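Side-chain contacts in methylenetetrahydrofolate--tRNA-(uracil-5-)-methyltransferase TrmFO (Thermus thermophilus, PDB 3G5S), which catalyses the folate- and FAD-dependent methylation of uridine 54 in tRNA to 5-methyluridine, with methylenetetrahydrofolate as carbon donor and NADH or NADPH as reductant: residues 66-71 / 77-82; 84-87 / 92-95; 196-201 / 290-295; 202-207 / 229-234. All coordinates share one frame; numbering follows the deposited sequence.

Interaction 1 (66-71 / 77-82)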
loop_
_atom_site.group_PDB
_atom_site.type_symbol
_atom_site.label_atom_id
_atom_site.label_comp_id
_atom_site.label_asym_id
_atom_site.label_seq_id
_atom_site.Cartn_x
_atom_site.Cartn_y
_atom_site.Cartn_z
ATOM N N LEU A 66 9.071 6.168 -10.189
ATOM C CA LEU A 66 8.388 7.450 -10.259
ATOM C C LEU A 66 8.196 8.036 -8.858
ATOM O O LEU A 66 8.456 9.216 -8.629
ATOM C CB LEU A 66 7.049 7.325 -10.970
ATOM C CG LEU A 66 6.167 8.572 -10.949
ATOM C CD1 LEU A 66 6.890 9.800 -11.495
ATOM C CD2 LEU A 66 4.860 8.340 -11.689
ATOM N N LEU A 67 7.749 7.217 -7.912
ATOM C CA LEU A 67 7.527 7.725 -6.562
ATOM C C LEU A 67 8.838 8.227 -5.936
ATOM O O LEU A 67 8.851 9.248 -5.243
ATOM C CB LEU A 67 6.859 6.659 -5.698
ATOM C CG LEU A 67 6.412 7.102 -4.300
ATOM C CD1 LEU A 67 5.481 8.294 -4.343
ATOM C CD2 LEU A 67 5.740 5.949 -3.584
ATOM N N GLN A 68 9.944 7.524 -6.190
ATOM C CA GLN A 68 11.253 7.988 -5.736
ATOM C C GLN A 68 11.573 9.369 -6.292
ATOM O O GLN A 68 12.026 10.254 -5.570
ATOM C CB GLN A 68 12.348 7.001 -6.148
ATOM C CG GLN A 68 12.293 5.690 -5.383
ATOM C CD GLN A 68 13.115 4.587 -6.022
ATOM O OE1 GLN A 68 13.865 4.818 -6.971
ATOM N NE2 GLN A 68 12.974 3.372 -5.502
ATOM N N ALA A 69 11.357 9.542 -7.591
ATOM C CA ALA A 69 11.637 10.818 -8.239
ATOM C C ALA A 69 10.751 11.937 -7.695
ATOM O O ALA A 69 11.220 13.059 -7.478
ATOM C CB ALA A 69 11.489 10.697 -9.756
ATOM N N GLU A 70 9.475 11.636 -7.479
ATOM C CA GLU A 70 8.566 12.616 -6.898
ATOM C C GLU A 70 9.051 13.036 -5.524
ATOM O O GLU A 70 9.055 14.215 -5.189
ATOM C CB GLU A 70 7.150 12.034 -6.791
ATOM C CG GLU A 70 6.473 11.837 -8.135
ATOM C CD GLU A 70 5.129 11.120 -8.069
ATOM O OE1 GLU A 70 4.674 10.688 -6.974
ATOM O OE2 GLU A 70 4.525 10.979 -9.163
HETATM N N MSE A 71 9.441 12.064 -4.712
HETATM C CA MSE A 71 9.873 12.373 -3.357
HETATM C C MSE A 71 11.178 13.182 -3.330
HETATM O O MSE A 71 11.346 14.033 -2.461
HETATM C CB MSE A 71 9.922 11.105 -2.509
HETATM C CG MSE A 71 8.524 10.605 -2.134
HETATM SE SE MSE A 71 7.493 11.933 -1.114
HETATM C CE MSE A 71 6.501 12.708 -2.598
ATOM N N LEU A 77 13.274 13.689 3.248
ATOM C CA LEU A 77 14.405 13.283 4.067
ATOM C C LEU A 77 14.777 11.826 3.817
ATOM O O LEU A 77 15.955 11.463 3.783
ATOM C CB LEU A 77 14.076 13.493 5.544
ATOM C CG LEU A 77 15.148 13.102 6.558
ATOM C CD1 LEU A 77 16.414 13.912 6.347
ATOM C CD2 LEU A 77 14.612 13.297 7.970
ATOM N N VAL A 78 13.768 10.978 3.674
ATOM C CA VAL A 78 14.007 9.575 3.371
ATOM C C VAL A 78 14.788 9.423 2.061
ATOM O O VAL A 78 15.733 8.640 1.995
ATOM C CB VAL A 78 12.687 8.774 3.370
ATOM C CG1 VAL A 78 12.840 7.433 2.663
ATOM C CG2 VAL A 78 12.214 8.572 4.812
HETATM N N MSE A 79 14.431 10.192 1.036
HETATM C CA MSE A 79 15.187 10.106 -0.215
HETATM C C MSE A 79 16.607 10.666 -0.081
HETATM O O MSE A 79 17.530 10.124 -0.676
HETATM C CB MSE A 79 14.440 10.767 -1.371
HETATM C CG MSE A 79 13.192 10.019 -1.803
HETATM SE SE MSE A 79 13.508 8.158 -2.275
HETATM C CE MSE A 79 14.775 8.462 -3.719
ATOM N N GLU A 80 16.789 11.733 0.697
ATOM C CA GLU A 80 18.134 12.243 0.957
ATOM C C GLU A 80 18.982 11.155 1.597
ATOM O O GLU A 80 20.117 10.898 1.190
ATOM C CB GLU A 80 18.088 13.443 1.900
ATOM C CG GLU A 80 17.518 14.707 1.312
ATOM C CD GLU A 80 17.658 15.904 2.246
ATOM O OE1 GLU A 80 18.280 15.771 3.322
ATOM O OE2 GLU A 80 17.128 16.974 1.902
ATOM N N ALA A 81 18.422 10.530 2.627
ATOM C CA ALA A 81 19.122 9.484 3.344
ATOM C C ALA A 81 19.455 8.328 2.418
ATOM O O ALA A 81 20.544 7.766 2.489
ATOM C CB ALA A 81 18.275 8.995 4.511
ATOM N N ALA A 82 18.506 7.955 1.569
ATOM C CA ALA A 82 18.726 6.843 0.656
ATOM C C ALA A 82 19.815 7.160 -0.367
ATOM O O ALA A 82 20.662 6.322 -0.671
ATOM C CB ALA A 82 17.437 6.479 -0.045
#
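Met-79, a selenomethionine here, lays its side chain over the flank of helix 63-74, covering Gln-68 and the base of Met-71. It supplies more of the buried surface than either partner. Its CG presses against Met-71 CB at 3.5 Å. Beyond CG the chain folds rather than extends (chi2 -55°, chi3 -60°), and this hook carries the terminal methyl to Gln-68, where Met-79 CE stops 3.7 Å from Gln-68 CB. The selenium lies over the backbone of the same residue, with SE 4.1 Å from Gln-68 CA, and CE is also 3.8 Å from Gln-68 O. The two side chains cross at about a right angle, and Met-79 meets the CB-CG part of the glutamine. The amide end runs on past it: Gln-68 NE2 donates to the carbonyl of Gly-56 and, more weakly, to that of Leu-55. Met-71, also a selenomethionine, starts toward Met-79 but bends at chi2 and again at chi3, leading its end away from the partner helix, and CB does the touching. The contact between the segments is wholly van der Waals and buried.

The two helices follow one another in the chain, separated by a short turn in which Ser-76 OG receives the amide of Met-79, while the carboxylate of Glu-15 binds the amides of Leu-77 and Val-78. Helix 343-361 lies against Leu-67, Gln-68, Met-71 and Val-78; helix 409-429 covers Ala-69 and Met-71; helix 97-109 covers Leu-77 and Ala-81; and strand 54-57 holds the Gln-68 amide.

Interaction 2 (84-87 / 92-95)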
loop_
_atom_site.group_PDB
_atom_site.type_symbol
_atom_site.label_atom_id
_atom_site.label_comp_id
_atom_site.label_asym_id
_atom_site.label_seq_id
_atom_site.Cartn_x
_atom_site.Cartn_y
_atom_site.Cartn_z
ATOM N N LEU A 84 22.285 9.177 -0.023
ATOM C CA LEU A 84 23.574 9.216 0.652
ATOM C C LEU A 84 24.046 7.842 1.133
ATOM O O LEU A 84 25.245 7.616 1.293
ATOM C CB LEU A 84 23.540 10.210 1.817
ATOM C CG LEU A 84 23.358 11.678 1.422
ATOM C CD1 LEU A 84 23.057 12.546 2.641
ATOM C CD2 LEU A 84 24.577 12.200 0.667
ATOM N N ALA A 85 23.100 6.933 1.364
ATOM C CA ALA A 85 23.411 5.607 1.892
ATOM C C ALA A 85 23.329 4.536 0.810
ATOM O O ALA A 85 23.362 3.343 1.101
ATOM C CB ALA A 85 22.465 5.265 3.045
ATOM N N ARG A 86 23.224 4.972 -0.440
ATOM C CA ARG A 86 23.066 4.070 -1.575
ATOM C C ARG A 86 24.106 2.950 -1.608
ATOM O O ARG A 86 25.296 3.215 -1.459
ATOM C CB ARG A 86 23.148 4.872 -2.884
ATOM C CG ARG A 86 23.016 4.028 -4.128
ATOM C CD ARG A 86 23.394 4.813 -5.373
ATOM N NE ARG A 86 22.361 5.747 -5.815
ATOM C CZ ARG A 86 21.310 5.394 -6.548
ATOM N NH1 ARG A 86 20.427 6.304 -6.929
ATOM N NH2 ARG A 86 21.142 4.125 -6.884
ATOM N N VAL A 87 23.648 1.711 -1.803
ATOM C CA VAL A 87 24.526 0.556 -2.044
ATOM C C VAL A 87 24.041 -0.215 -3.281
ATOM O O VAL A 87 22.874 -0.128 -3.642
ATOM C CB VAL A 87 24.582 -0.403 -0.828
ATOM C CG1 VAL A 87 25.147 0.310 0.397
ATOM C CG2 VAL A 87 23.203 -0.979 -0.540
ATOM N N ALA A 92 17.752 -1.673 -8.348
ATOM C CA ALA A 92 16.950 -1.115 -7.275
ATOM C C ALA A 92 17.746 -0.067 -6.524
ATOM O O ALA A 92 18.978 -0.100 -6.497
ATOM C CB ALA A 92 16.506 -2.211 -6.329
ATOM N N LEU A 93 17.028 0.869 -5.918
ATOM C CA LEU A 93 17.613 1.768 -4.943
ATOM C C LEU A 93 17.630 1.026 -3.622
ATOM O O LEU A 93 16.580 0.700 -3.079
ATOM C CB LEU A 93 16.766 3.032 -4.825
ATOM C CG LEU A 93 17.184 4.033 -3.747
ATOM C CD1 LEU A 93 18.602 4.542 -3.982
ATOM C CD2 LEU A 93 16.196 5.190 -3.691
ATOM N N ALA A 94 18.821 0.725 -3.128
ATOM C CA ALA A 94 18.961 0.034 -1.854
ATOM C C ALA A 94 19.939 0.802 -0.984
ATOM O O ALA A 94 20.766 1.569 -1.487
ATOM C CB ALA A 94 19.435 -1.399 -2.066
ATOM N N VAL A 95 19.833 0.595 0.324
ATOM C CA VAL A 95 20.570 1.405 1.276
ATOM C C VAL A 95 21.342 0.584 2.293
ATOM O O VAL A 95 20.967 -0.540 2.638
ATOM C CB VAL A 95 19.626 2.357 2.049
ATOM C CG1 VAL A 95 18.867 3.245 1.079
ATOM C CG2 VAL A 95 18.659 1.566 2.937
HETATM O O HOH W 1 21.048 1.292 -4.931
#
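Ala-85 and Val-95 meet at the buried end of the hairpin formed by strands 86-87 and 92-95, with their CB atoms 4.2 Å apart. Here the backbones are close: Arg-86 and Val-95 form an antiparallel non-hydrogen-bonded pair, and Val-95 CA approaches Ala-85 O to 3.4 Å in a CA-H...O contact. Next to it, Val-87 N donates to Ala-94 O over 2.9 Å, nearly straight at the hydrogen (168°) although the donor stands above the carbonyl plane. Val-87 CG2 packs over this bond, 3.7 Å from Val-95 C.

Toward the turn the strands separate. A water takes the place of direct pairing, accepting from Ala-94 N at 2.9 Å and lying 2.6 Å from Val-87 O, with Ala-92 O also close. On this exposed flank Arg-86, bent at its third torsion (-77°), lays one face of its guanidinium over Leu-93, with CZ 3.8 Å from CD1 and the methyl offset toward the rim.

Between 84-87 and 92-95 there are thus one direct backbone bond and a bridging water; just beyond, Ala-85 and Asp-96 share another backbone bond. Leu-93 offers Arg-86 an apolar surface, while Glu-58, salt-bridged to NH1, probably offsets its charge.

Interaction 3 (196-201 / 290-295)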
loop_
_atom_site.group_PDB
_atom_site.type_symbol
_atom_site.label_atom_id
_atom_site.label_comp_id
_atom_site.label_asym_id
_atom_site.label_seq_id
_atom_site.Cartn_x
_atom_site.Cartn_y
_atom_site.Cartn_z
ATOM N N TYR A 196 -9.088 -27.157 -14.025
ATOM C CA TYR A 196 -9.026 -27.109 -12.572
ATOM C C TYR A 196 -7.960 -28.059 -12.031
ATOM O O TYR A 196 -7.176 -27.701 -11.160
ATOM C CB TYR A 196 -10.381 -27.421 -11.936
ATOM C CG TYR A 196 -10.265 -27.562 -10.438
ATOM C CD1 TYR A 196 -10.085 -26.444 -9.634
ATOM C CD2 TYR A 196 -10.294 -28.810 -9.830
ATOM C CE1 TYR A 196 -9.956 -26.565 -8.268
ATOM C CE2 TYR A 196 -10.167 -28.939 -8.459
ATOM C CZ TYR A 196 -9.999 -27.812 -7.684
ATOM O OH TYR A 196 -9.864 -27.911 -6.322
ATOM N N ARG A 197 -7.926 -29.280 -12.554
ATOM C CA ARG A 197 -6.943 -30.252 -12.092
ATOM C C ARG A 197 -5.497 -29.764 -12.283
ATOM O O ARG A 197 -4.676 -29.900 -11.376
ATOM C CB ARG A 197 -7.176 -31.620 -12.747
ATOM C CG ARG A 197 -8.572 -32.201 -12.474
ATOM C CD ARG A 197 -8.674 -33.689 -12.826
ATOM N NE ARG A 197 -8.309 -34.552 -11.705
ATOM C CZ ARG A 197 -9.182 -35.225 -10.959
ATOM N NH1 ARG A 197 -10.481 -35.145 -11.216
ATOM N NH2 ARG A 197 -8.758 -35.981 -9.956
ATOM N N ARG A 198 -5.195 -29.185 -13.443
ATOM C CA ARG A 198 -3.862 -28.624 -13.706
ATOM C C ARG A 198 -3.536 -27.522 -12.697
ATOM O O ARG A 198 -2.444 -27.481 -12.134
ATOM C CB ARG A 198 -3.760 -28.074 -15.143
ATOM C CG ARG A 198 -2.405 -27.416 -15.500
ATOM C CD ARG A 198 -2.466 -26.577 -16.794
ATOM N NE ARG A 198 -1.179 -25.948 -17.118
ATOM C CZ ARG A 198 -1.046 -24.821 -17.815
ATOM N NH1 ARG A 198 -2.119 -24.182 -18.263
ATOM N NH2 ARG A 198 0.159 -24.321 -18.052
ATOM N N PHE A 199 -4.500 -26.634 -12.475
ATOM C CA PHE A 199 -4.333 -25.498 -11.582
ATOM C C PHE A 199 -4.127 -25.964 -10.137
ATOM O O PHE A 199 -3.209 -25.517 -9.442
ATOM C CB PHE A 199 -5.560 -24.595 -11.698
ATOM C CG PHE A 199 -5.452 -23.312 -10.933
ATOM C CD1 PHE A 199 -4.621 -22.293 -11.365
ATOM C CD2 PHE A 199 -6.208 -23.110 -9.798
ATOM C CE1 PHE A 199 -4.536 -21.105 -10.666
ATOM C CE2 PHE A 199 -6.125 -21.924 -9.097
ATOM C CZ PHE A 199 -5.289 -20.919 -9.535
ATOM N N HIS A 200 -4.980 -26.880 -9.692
ATOM C CA HIS A 200 -4.880 -27.418 -8.346
ATOM C C HIS A 200 -3.530 -28.100 -8.122
ATOM O O HIS A 200 -2.894 -27.898 -7.092
ATOM C CB HIS A 200 -6.027 -28.390 -8.066
ATOM C CG HIS A 200 -5.919 -29.080 -6.745
ATOM N ND1 HIS A 200 -5.536 -30.398 -6.619
ATOM C CD2 HIS A 200 -6.130 -28.627 -5.486
ATOM C CE1 HIS A 200 -5.520 -30.727 -5.340
ATOM N NE2 HIS A 200 -5.875 -29.671 -4.632
ATOM N N GLN A 201 -3.090 -28.902 -9.088
ATOM C CA GLN A 201 -1.789 -29.551 -8.985
ATOM C C GLN A 201 -0.654 -28.531 -8.896
ATOM O O GLN A 201 0.284 -28.694 -8.117
ATOM C CB GLN A 201 -1.560 -30.488 -10.176
ATOM C CG GLN A 201 -2.321 -31.796 -10.094
ATOM C CD GLN A 201 -1.927 -32.613 -8.879
ATOM O OE1 GLN A 201 -0.744 -32.766 -8.576
ATOM N NE2 GLN A 201 -2.920 -33.136 -8.171
ATOM N N ILE A 290 -1.516 -17.578 -11.957
ATOM C CA ILE A 290 -2.584 -16.723 -12.451
ATOM C C ILE A 290 -2.756 -16.884 -13.957
ATOM O O ILE A 290 -3.873 -16.903 -14.469
ATOM C CB ILE A 290 -2.338 -15.236 -12.089
ATOM C CG1 ILE A 290 -2.555 -15.011 -10.590
ATOM C CG2 ILE A 290 -3.243 -14.327 -12.906
ATOM C CD1 ILE A 290 -1.928 -13.742 -10.072
ATOM N N GLN A 291 -1.651 -17.031 -14.672
ATOM C CA GLN A 291 -1.745 -17.084 -16.119
ATOM C C GLN A 291 -2.237 -18.439 -16.644
ATOM O O GLN A 291 -2.395 -18.619 -17.846
ATOM C CB GLN A 291 -0.443 -16.597 -16.761
ATOM C CG GLN A 291 -0.194 -15.107 -16.458
ATOM C CD GLN A 291 0.963 -14.510 -17.235
ATOM O OE1 GLN A 291 1.878 -15.221 -17.650
ATOM N NE2 GLN A 291 0.932 -13.192 -17.427
HETATM N N MSE A 292 -2.513 -19.370 -15.728
HETATM C CA MSE A 292 -3.188 -20.623 -16.060
HETATM C C MSE A 292 -4.710 -20.486 -16.050
HETATM O O MSE A 292 -5.415 -21.403 -16.453
HETATM C CB MSE A 292 -2.794 -21.727 -15.080
HETATM C CG MSE A 292 -1.329 -22.085 -15.101
HETATM SE SE MSE A 292 -0.945 -23.517 -13.857
HETATM C CE MSE A 292 0.971 -23.647 -14.181
ATOM N N ILE A 293 -5.217 -19.358 -15.566
ATOM C CA ILE A 293 -6.658 -19.153 -15.460
ATOM C C ILE A 293 -7.184 -18.609 -16.781
ATOM O O ILE A 293 -6.657 -17.626 -17.287
ATOM C CB ILE A 293 -6.983 -18.160 -14.327
ATOM C CG1 ILE A 293 -6.492 -18.715 -12.985
ATOM C CG2 ILE A 293 -8.475 -17.841 -14.299
ATOM C CD1 ILE A 293 -6.456 -17.678 -11.871
ATOM N N PRO A 294 -8.215 -19.253 -17.355
ATOM C CA PRO A 294 -8.764 -18.747 -18.618
ATOM C C PRO A 294 -9.146 -17.276 -18.516
ATOM O O PRO A 294 -9.821 -16.870 -17.565
ATOM C CB PRO A 294 -10.009 -19.612 -18.829
ATOM C CG PRO A 294 -9.710 -20.882 -18.104
ATOM C CD PRO A 294 -8.907 -20.471 -16.898
ATOM N N GLY A 295 -8.702 -16.488 -19.492
ATOM C CA GLY A 295 -8.906 -15.052 -19.479
ATOM C C GLY A 295 -7.702 -14.284 -18.961
ATOM O O GLY A 295 -7.510 -13.118 -19.307
#
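A type I turn at the end of helix 283-290, running from Ile-290 to Ile-293, presents Met-292 and Ile-293 to the side of helix 193-205, where Arg-198 and Phe-199 receive them. The turn is closed by Ile-293 N donating to Ile-290 O over 3.0 Å. Met-292, a selenomethionine, points at the helix and runs straight beyond CG, crossing Arg-198 at about a right angle. The arginine is itself extended from CG to NE, which carries its guanidinium across the methionine chain. One face of that group lies over Met-292 CG, 3.9 Å from CZ and displaced toward the rim. Farther along, Met-292 SE is 4.1 Å from Arg-198 NE and Met-292 CE is 4.0 Å from Arg-198 NH2, so the contact follows the selenoether chain to its end.

Phe-199 takes the inner side. With CG set opposite its own amide nitrogen (chi1 -174°), the ring reaches toward the turn and meets Met-292 CB at its edge, CD1 being 4.2 Å away. Ile-293 comes in obliquely, CG1 lying 3.9 Å from Phe-199 CE1. Phe-277 also packs on the ring, and Cys-189 and Met-191 of strand 187-191 lie against Ile-293, so the inner half of the contact merges with the adjoining antiparallel sheet.

At the outer rim the guanidinium meets Met-292 by its face, and the two segments share no hydrogen bond. The attraction between them is therefore mainly dispersion, probably with a contribution from the cation polarising the soft selenium beside it.

Interaction 4 (202-207 / 229-234)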
loop_
_atom_site.group_PDB
_atom_site.type_symbol
_atom_site.label_atom_id
_atom_site.label_comp_id
_atom_site.label_asym_id
_atom_site.label_seq_id
_atom_site.Cartn_x
_atom_site.Cartn_y
_atom_site.Cartn_z
ATOM N N ALA A 202 -0.735 -27.476 -9.698
ATOM C CA ALA A 202 0.294 -26.445 -9.675
ATOM C C ALA A 202 0.352 -25.742 -8.316
ATOM O O ALA A 202 1.429 -25.380 -7.843
ATOM C CB ALA A 202 0.061 -25.443 -10.786
ATOM N N LEU A 203 -0.805 -25.551 -7.688
ATOM C CA LEU A 203 -0.856 -24.928 -6.368
ATOM C C LEU A 203 -0.153 -25.776 -5.315
ATOM O O LEU A 203 0.474 -25.246 -4.398
ATOM C CB LEU A 203 -2.303 -24.688 -5.940
ATOM C CG LEU A 203 -2.978 -23.432 -6.485
ATOM C CD1 LEU A 203 -4.457 -23.450 -6.138
ATOM C CD2 LEU A 203 -2.308 -22.173 -5.935
ATOM N N LEU A 204 -0.270 -27.093 -5.436
ATOM C CA LEU A 204 0.319 -27.990 -4.448
ATOM C C LEU A 204 1.828 -27.790 -4.337
ATOM O O LEU A 204 2.392 -27.859 -3.246
ATOM C CB LEU A 204 0.005 -29.453 -4.780
ATOM C CG LEU A 204 -1.461 -29.880 -4.702
ATOM C CD1 LEU A 204 -1.609 -31.347 -5.088
ATOM C CD2 LEU A 204 -2.025 -29.631 -3.315
ATOM N N GLU A 205 2.471 -27.517 -5.468
ATOM C CA GLU A 205 3.929 -27.500 -5.529
ATOM C C GLU A 205 4.554 -26.106 -5.550
ATOM O O GLU A 205 5.768 -25.963 -5.392
ATOM C CB GLU A 205 4.404 -28.284 -6.752
ATOM C CG GLU A 205 4.019 -29.754 -6.738
ATOM C CD GLU A 205 4.433 -30.474 -8.007
ATOM O OE1 GLU A 205 4.732 -29.791 -9.010
ATOM O OE2 GLU A 205 4.456 -31.723 -8.003
ATOM N N ALA A 206 3.733 -25.084 -5.753
ATOM C CA ALA A 206 4.237 -23.722 -5.905
ATOM C C ALA A 206 5.039 -23.248 -4.693
ATOM O O ALA A 206 4.691 -23.546 -3.551
ATOM C CB ALA A 206 3.092 -22.774 -6.186
ATOM N N GLN A 207 6.108 -22.497 -4.948
ATOM C CA GLN A 207 6.946 -21.971 -3.874
ATOM C C GLN A 207 6.240 -20.856 -3.107
ATOM O O GLN A 207 5.648 -19.950 -3.698
ATOM C CB GLN A 207 8.287 -21.475 -4.423
ATOM C CG GLN A 207 9.204 -22.582 -4.915
ATOM C CD GLN A 207 10.641 -22.123 -5.069
ATOM O OE1 GLN A 207 10.915 -20.929 -5.195
ATOM N NE2 GLN A 207 11.570 -23.073 -5.057
ATOM N N LEU A 229 -5.418 -24.302 1.101
ATOM C CA LEU A 229 -6.691 -24.947 0.778
ATOM C C LEU A 229 -6.473 -26.081 -0.223
ATOM O O LEU A 229 -7.042 -27.162 -0.083
ATOM C CB LEU A 229 -7.700 -23.941 0.223
ATOM C CG LEU A 229 -8.265 -22.901 1.195
ATOM C CD1 LEU A 229 -9.158 -21.916 0.459
ATOM C CD2 LEU A 229 -9.026 -23.571 2.340
ATOM N N ALA A 230 -5.641 -25.837 -1.228
ATOM C CA ALA A 230 -5.328 -26.865 -2.208
ATOM C C ALA A 230 -4.750 -28.105 -1.536
ATOM O O ALA A 230 -5.128 -29.233 -1.865
ATOM C CB ALA A 230 -4.359 -26.330 -3.242
ATOM N N ARG A 231 -3.833 -27.896 -0.596
ATOM C CA ARG A 231 -3.180 -29.014 0.077
ATOM C C ARG A 231 -4.144 -29.787 0.968
ATOM O O ARG A 231 -3.922 -30.957 1.253
ATOM C CB ARG A 231 -1.957 -28.538 0.869
ATOM C CG ARG A 231 -0.769 -28.186 -0.018
ATOM C CD ARG A 231 0.513 -27.959 0.774
ATOM N NE ARG A 231 1.632 -27.641 -0.112
ATOM C CZ ARG A 231 2.829 -27.234 0.300
ATOM N NH1 ARG A 231 3.077 -27.090 1.594
ATOM N NH2 ARG A 231 3.781 -26.968 -0.587
ATOM N N ARG A 232 -5.226 -29.143 1.386
ATOM C CA ARG A 232 -6.179 -29.788 2.273
ATOM C C ARG A 232 -7.186 -30.657 1.505
ATOM O O ARG A 232 -8.003 -31.349 2.108
ATOM C CB ARG A 232 -6.812 -28.743 3.209
ATOM C CG ARG A 232 -5.730 -28.121 4.118
ATOM C CD ARG A 232 -6.187 -27.035 5.091
ATOM N NE ARG A 232 -5.028 -26.466 5.782
ATOM C CZ ARG A 232 -5.085 -25.578 6.772
ATOM N NH1 ARG A 232 -6.254 -25.138 7.219
ATOM N NH2 ARG A 232 -3.963 -25.131 7.322
ATOM N N GLY A 233 -7.086 -30.657 0.175
ATOM C CA GLY A 233 -7.845 -31.587 -0.642
ATOM C C GLY A 233 -8.372 -31.043 -1.957
ATOM O O GLY A 233 -8.629 -29.851 -2.089
ATOM N N TYR A 234 -8.540 -31.939 -2.925
ATOM C CA TYR A 234 -9.080 -31.614 -4.243
ATOM C C TYR A 234 -10.410 -30.855 -4.170
ATOM O O TYR A 234 -10.660 -29.957 -4.968
ATOM C CB TYR A 234 -9.254 -32.908 -5.048
ATOM C CG TYR A 234 -9.746 -32.745 -6.470
ATOM C CD1 TYR A 234 -11.098 -32.843 -6.777
ATOM C CD2 TYR A 234 -8.854 -32.525 -7.512
ATOM C CE1 TYR A 234 -11.548 -32.712 -8.083
ATOM C CE2 TYR A 234 -9.295 -32.393 -8.819
ATOM C CZ TYR A 234 -10.642 -32.486 -9.097
ATOM O OH TYR A 234 -11.081 -32.359 -10.399
#
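Arg-231 starts with CG set opposite its carbonyl carbon (chi1 -74°) and then runs fully extended to NE, a shape that carries its guanidinium to the carbonyl of Leu-204. The contact packs together the C-terminal ends of helices 193-205 and 226-231, and the arginine, at the end of the second, binds side-on through two nitrogens to one backbone oxygen in the last turn of the first.

Beside the polar grip the two helix ends pack through small and branched groups. Ala-230 points its methyl at the partner helix, where CB lies 3.8 Å from Leu-203 CB and 4.0 Å from Leu-204 CD2. The same CD2 methyl comes within 3.4 Å of Ala-230 O, an oxygen that accepts a hydrogen bond from His-200, and it also lies 3.8 Å from Arg-231 CG, so the aliphatic stem of the arginine shares in the packing.

Arg-208 adds a second arginine at this helix end, its NH2 binding the carbonyls of Leu-203 and Ala-206. The gathering of positive charge would be expected to suit the negative end of the helix dipole. Leu-203 continues inward to Leu-237 and Leu-289, tying the pair to helices 236-239 and 283-290.

Both bonds to Leu-204 O are similarly bent at the hydrogen, as expected when two N-H groups share one acceptor. The oxygen lies in the guanidinium plane: Arg-231 NE, 3.2 Å away, sits on a lone pair, and Arg-231 NH2, at 3.1 Å, approaches nearly along the C=O axis (160°).

From the N terminus, interaction 1 closes the short turn between helices 63-74 and 77-84, and interaction 2 follows in series, closing the hairpin that begins as the second helix ends. The two touch through Met-79 and Leu-93 and through Ala-82 and Val-95; the side chains of Gln-68 and Val-95 are each about 10 Å from the bound FAD. Interaction 3 then closes a loop of 88 residues between helix 193-205 and the turn after helix 283-290. Interaction 4 is nested inside it and uses the same helix; probable hydrogen bonds from Tyr-196 to Tyr-234 and from His-200 to Ala-230 join them. The centres of interactions 1 and 2 lie 38 to 40 Å from those of interactions 3 and 4.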